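Local coordinates for hypothetical conserved protein TTC0263 (Thermus thermophilus, PDB 2PL2) that is of unknown function but folds as an all-helical tetratricopeptide repeat protein, a family whose stacked helix pairs commonly serve as scaffolds for protein interactions, at residues H121-R124 with G125-Y128; L141-A144 with L145-E148. All coordinates share one frame; numbering follows the deposited sequence.

Contact 1: residues H121-R124 with G125-Y128; sequences HLQR and GLVY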
ATOM      1  N   HIS A 121      -8.868  13.473  15.082  1.00 30.71           N
ATOM      2  CA  HIS A 121      -8.436  14.784  14.621  1.00 29.54           C
ATOM      3  C   HIS A 121      -7.369  14.656  13.537  1.00 28.61           C
ATOM      4  O   HIS A 121      -7.281  15.483  12.633  1.00 27.11           O
ATOM      5  CB  HIS A 121      -7.934  15.599  15.817  1.00 30.21           C
ATOM      6  CG  HIS A 121      -9.014  15.948  16.793  1.00 28.43           C
ATOM      7  ND1 HIS A 121      -9.994  16.890  16.520  1.00 27.69           N
ATOM      8  CD2 HIS A 121      -9.312  15.452  18.014  1.00 26.39           C
ATOM      9  CE1 HIS A 121     -10.839  16.950  17.526  1.00 27.31           C
ATOM     10  NE2 HIS A 121     -10.448  16.082  18.453  1.00 28.24           N
ATOM     11  N   LEU A 122      -6.572  13.600  13.625  1.00 28.58           N
ATOM     12  CA  LEU A 122      -5.546  13.347  12.632  1.00 29.38           C
ATOM     13  C   LEU A 122      -6.235  13.017  11.317  1.00 30.64           C
ATOM     14  O   LEU A 122      -5.930  13.611  10.271  1.00 29.48           O
ATOM     15  CB  LEU A 122      -4.654  12.175  13.062  1.00 29.24           C
ATOM     16  CG  LEU A 122      -3.694  11.692  11.957  1.00 30.20           C
ATOM     17  CD1 LEU A 122      -2.883  12.885  11.430  1.00 29.71           C
ATOM     18  CD2 LEU A 122      -2.791  10.571  12.465  1.00 28.72           C
ATOM     19  N   GLN A 123      -7.171  12.069  11.380  1.00 33.14           N
ATOM     20  CA  GLN A 123      -7.925  11.659  10.201  1.00 34.72           C
ATOM     21  C   GLN A 123      -8.735  12.822   9.653  1.00 34.71           C
ATOM     22  O   GLN A 123      -8.812  13.019   8.443  1.00 34.32           O
ATOM     23  CB  GLN A 123      -8.874  10.508  10.539  1.00 38.04           C
ATOM     24  CG  GLN A 123      -8.396   9.142  10.077  1.00 43.67           C
ATOM     25  CD  GLN A 123      -8.117   9.093   8.585  1.00 45.01           C
ATOM     26  OE1 GLN A 123      -8.951   9.495   7.777  1.00 46.64           O
ATOM     27  NE2 GLN A 123      -6.941   8.593   8.214  1.00 45.31           N
ATOM     28  N   ARG A 124      -9.345  13.594  10.541  1.00 34.49           N
ATOM     29  CA  ARG A 124     -10.144  14.717  10.097  1.00 36.48           C
ATOM     30  C   ARG A 124      -9.272  15.682   9.308  1.00 36.17           C
ATOM     31  O   ARG A 124      -9.702  16.211   8.283  1.00 38.83           O
ATOM     32  CB  ARG A 124     -10.786  15.426  11.294  1.00 39.19           C
ATOM     33  CG  ARG A 124     -11.916  16.377  10.915  1.00 41.07           C
ATOM     34  CD  ARG A 124     -12.597  16.967  12.152  1.00 46.11           C
ATOM     35  NE  ARG A 124     -11.700  17.826  12.928  1.00 48.58           N
ATOM     36  CZ  ARG A 124     -12.022  18.365  14.099  1.00 48.80           C
ATOM     37  NH1 ARG A 124     -13.219  18.129  14.622  1.00 48.57           N
ATOM     38  NH2 ARG A 124     -11.155  19.130  14.749  1.00 47.45           N
ATOM     39  N   GLY A 125      -8.044  15.904   9.773  1.00 35.15           N
ATOM     40  CA  GLY A 125      -7.143  16.808   9.074  1.00 35.38           C
ATOM     41  C   GLY A 125      -6.730  16.264   7.718  1.00 35.48           C
ATOM     42  O   GLY A 125      -6.674  16.990   6.727  1.00 35.88           O
ATOM     43  N   LEU A 126      -6.451  14.967   7.673  1.00 36.05           N
ATOM     44  CA  LEU A 126      -6.057  14.307   6.437  1.00 36.78           C
ATOM     45  C   LEU A 126      -7.205  14.373   5.435  1.00 37.04           C
ATOM     46  O   LEU A 126      -6.981  14.429   4.224  1.00 38.24           O
ATOM     47  CB  LEU A 126      -5.693  12.850   6.722  1.00 38.03           C
ATOM     48  CG  LEU A 126      -4.986  12.050   5.620  1.00 41.20           C
ATOM     49  CD1 LEU A 126      -4.598  10.671   6.168  1.00 41.18           C
ATOM     50  CD2 LEU A 126      -5.891  11.907   4.402  1.00 42.70           C
ATOM     51  N   VAL A 127      -8.435  14.374   5.944  1.00 35.62           N
ATOM     52  CA  VAL A 127      -9.617  14.437   5.093  1.00 33.11           C
ATOM     53  C   VAL A 127      -9.844  15.846   4.559  1.00 32.81           C
ATOM     54  O   VAL A 127     -10.183  16.025   3.386  1.00 32.63           O
ATOM     55  CB  VAL A 127     -10.878  13.947   5.851  1.00 33.00           C
ATOM     56  CG1 VAL A 127     -12.129  14.166   4.992  1.00 29.74           C
ATOM     57  CG2 VAL A 127     -10.731  12.467   6.197  1.00 28.72           C
ATOM     58  N   TYR A 128      -9.663  16.851   5.411  1.00 34.96           N
ATOM     59  CA  TYR A 128      -9.818  18.233   4.966  1.00 35.79           C
ATOM     60  C   TYR A 128      -8.792  18.565   3.887  1.00 37.51           C
ATOM     61  O   TYR A 128      -9.079  19.324   2.957  1.00 38.49           O
ATOM     62  CB  TYR A 128      -9.642  19.202   6.129  1.00 35.47           C
ATOM     63  CG  TYR A 128     -10.865  19.360   6.990  1.00 35.08           C
ATOM     64  CD1 TYR A 128     -12.101  19.697   6.432  1.00 35.95           C
ATOM     65  CD2 TYR A 128     -10.785  19.204   8.362  1.00 35.64           C
ATOM     66  CE1 TYR A 128     -13.226  19.876   7.227  1.00 34.45           C
ATOM     67  CE2 TYR A 128     -11.901  19.385   9.169  1.00 37.33           C
ATOM     68  CZ  TYR A 128     -13.118  19.718   8.593  1.00 35.30           C
ATOM     69  OH  TYR A 128     -14.207  19.886   9.400  1.00 36.02           O
TER

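Contact 2: residues L141-A144 with L145-E148; sequences LKQA and LALE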
ATOM      1  N   LEU A 141      -5.117  19.066  12.567  1.00 31.65           N
ATOM      2  CA  LEU A 141      -3.832  18.439  12.847  1.00 31.41           C
ATOM      3  C   LEU A 141      -3.199  19.045  14.092  1.00 31.34           C
ATOM      4  O   LEU A 141      -2.695  18.324  14.955  1.00 29.09           O
ATOM      5  CB  LEU A 141      -2.899  18.566  11.643  1.00 32.05           C
ATOM      6  CG  LEU A 141      -3.355  17.720  10.449  1.00 33.32           C
ATOM      7  CD1 LEU A 141      -2.283  17.726   9.362  1.00 33.00           C
ATOM      8  CD2 LEU A 141      -3.628  16.293  10.902  1.00 30.55           C
ATOM      9  N   LYS A 142      -3.237  20.370  14.194  1.00 33.37           N
ATOM     10  CA  LYS A 142      -2.689  21.032  15.369  1.00 34.92           C
ATOM     11  C   LYS A 142      -3.480  20.534  16.558  1.00 35.71           C
ATOM     12  O   LYS A 142      -2.926  20.282  17.629  1.00 36.26           O
ATOM     13  CB  LYS A 142      -2.799  22.551  15.237  1.00 34.40           C
ATOM     14  CG  LYS A 142      -1.821  23.093  14.223  1.00 36.55           C
ATOM     15  CD  LYS A 142      -1.647  24.589  14.288  1.00 38.12           C
ATOM     16  CE  LYS A 142      -0.536  25.011  13.330  1.00 39.23           C
ATOM     17  NZ  LYS A 142      -0.276  26.483  13.312  1.00 40.96           N
ATOM     18  N   GLN A 143      -4.780  20.365  16.349  1.00 36.90           N
ATOM     19  CA  GLN A 143      -5.651  19.868  17.401  1.00 36.93           C
ATOM     20  C   GLN A 143      -5.139  18.483  17.775  1.00 35.07           C
ATOM     21  O   GLN A 143      -4.899  18.195  18.945  1.00 35.28           O
ATOM     22  CB  GLN A 143      -7.094  19.782  16.896  1.00 40.80           C
ATOM     23  CG  GLN A 143      -8.140  20.284  17.868  1.00 43.92           C
ATOM     24  CD  GLN A 143      -8.044  19.625  19.231  1.00 47.50           C
ATOM     25  OE1 GLN A 143      -7.054  19.804  19.951  1.00 49.50           O
ATOM     26  NE2 GLN A 143      -9.078  18.867  19.603  1.00 49.85           N
ATOM     27  N   ALA A 144      -4.946  17.640  16.763  1.00 33.35           N
ATOM     28  CA  ALA A 144      -4.446  16.280  16.968  1.00 33.73           C
ATOM     29  C   ALA A 144      -3.180  16.309  17.805  1.00 32.73           C
ATOM     30  O   ALA A 144      -3.060  15.591  18.791  1.00 31.66           O
ATOM     31  CB  ALA A 144      -4.159  15.613  15.622  1.00 33.15           C
ATOM     32  N   LEU A 145      -2.245  17.155  17.391  1.00 35.03           N
ATOM     33  CA  LEU A 145      -0.950  17.330  18.052  1.00 34.74           C
ATOM     34  C   LEU A 145      -1.087  17.790  19.497  1.00 34.40           C
ATOM     35  O   LEU A 145      -0.384  17.311  20.373  1.00 34.85           O
ATOM     36  CB  LEU A 145      -0.131  18.342  17.255  1.00 36.31           C
ATOM     37  CG  LEU A 145       1.393  18.309  17.267  1.00 36.32           C
ATOM     38  CD1 LEU A 145       1.920  16.908  16.987  1.00 37.05           C
ATOM     39  CD2 LEU A 145       1.870  19.277  16.211  1.00 36.35           C
ATOM     40  N   ALA A 146      -2.000  18.720  19.743  1.00 35.91           N
ATOM     41  CA  ALA A 146      -2.236  19.238  21.089  1.00 34.97           C
ATOM     42  C   ALA A 146      -2.638  18.103  22.027  1.00 35.65           C
ATOM     43  O   ALA A 146      -2.353  18.144  23.224  1.00 36.65           O
ATOM     44  CB  ALA A 146      -3.314  20.292  21.052  1.00 33.13           C
ATOM     45  N   LEU A 147      -3.290  17.080  21.477  1.00 35.99           N
ATOM     46  CA  LEU A 147      -3.710  15.922  22.270  1.00 35.25           C
ATOM     47  C   LEU A 147      -2.586  14.902  22.426  1.00 35.29           C
ATOM     48  O   LEU A 147      -2.395  14.334  23.493  1.00 33.36           O
ATOM     49  CB  LEU A 147      -4.911  15.247  21.612  1.00 36.38           C
ATOM     50  CG  LEU A 147      -6.189  16.081  21.561  1.00 36.20           C
ATOM     51  CD1 LEU A 147      -7.194  15.432  20.624  1.00 36.46           C
ATOM     52  CD2 LEU A 147      -6.748  16.210  22.976  1.00 34.08           C
ATOM     53  N   GLU A 148      -1.840  14.674  21.353  1.00 37.23           N
ATOM     54  CA  GLU A 148      -0.740  13.711  21.376  1.00 38.98           C
ATOM     55  C   GLU A 148       0.356  14.204  20.449  1.00 39.17           C
ATOM     56  O   GLU A 148       0.190  14.138  19.236  1.00 41.59           O
ATOM     57  CB  GLU A 148      -1.206  12.344  20.864  1.00 38.66           C
ATOM     58  CG  GLU A 148      -2.286  11.675  21.670  1.00 43.03           C
ATOM     59  CD  GLU A 148      -1.728  10.686  22.668  1.00 46.21           C
ATOM     60  OE1 GLU A 148      -0.825   9.914  22.277  1.00 49.11           O
ATOM     61  OE2 GLU A 148      -2.193  10.662  23.832  1.00 47.48           O
TER

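Contact 1: residues H121-R124 with G125-Y128
R124 and Y128 run side by side, one turn apart, on helix 118-130 of the tetratricopeptide repeat array, an antiparallel stack of helices. CG of R124 lies 3.5 Å from CE2 of Y128, and the guanidinium and ring planes are inclined at 49° to each other. The R124 chain leaves with CG anti to the backbone N (chi1 -165°), which sets its aliphatic part against the ring, and a bend at chi3 then turns the guanidinium away to the salt bridge that NH1 makes with E111 of helix 93-113.

Three residues are buried, H121 and G125 on one side of the helix and V127 on another. G125 N donates to H121 O at 3.0 Å, with an N-H...O angle of 151°. Packing is tight at V127, whose CG2 lies 3.0 Å from Q123 O; its side chain packs on L104 and L107 of helix 93-113 and V84 of helix 73-88. The Q123-L126 pair is looser: the two side chains extend in the same direction and meet through NE2 of Q123 and CD1 of L126 at 3.7 Å. Q123 also rests on M77, S80 and E81 of helix 73-88, and its other amide atom, OE1, is 3.8 Å from CG2 of V127.

Contact 2: residues L141-A144 with L145-E148
Q143 reaches along the helix surface and meets L147 at a slant, its amide NE2 4.0 Å from the CD1 methyl of L147. A bend at chi2 (-54°) folds the glutamine chain so that the other end of the amide, OE1, comes 3.9 Å from CB of A146; one flat group thus touches two residues of the following turn, A146 and L147. L147 has CG anti to its carbonyl carbon, and this carries the isobutyl group back over the preceding turn, with CG 3.6 Å from Q143 O.

Q143 and L147 lie against helix 118-130, the preceding helix of this tetratricopeptide repeat array. L145 turns another way, and its side chain packs on I153, R154 and L157 of helix 151-164. K142 extends outward, and its NZ forms a salt bridge with E138 one turn earlier.

In the backbone, the bond from L145 N to L141 O is short and nearly straight, at 2.7 Å and 167°. At the other end E148 is the first residue to leave helical geometry, yet its N still donates to A144 O at 3.0 Å.

How the contacts relate
Contacts 1 and 2 sit on consecutive helices, 118-130 and 134-147, with their centres about 11 Å apart and on the same side of the chain's centre. They meet directly. The H121 ring of contact 1 packs against both members of the Q143-L147 pair, with CD2 of H121 3.4 Å from CD1 of L147, while its NE2 is hydrogen-bonded to P115 O. Nearby, CD1 of L122 lies 3.5 Å from CD2 of L141, and the small A144 puts its CB 3.7 Å from L122 N, bringing this side chain close to the neighbouring backbone. Helix 151-164 spans the pair, touching L122 from contact 1 and L145 from contact 2.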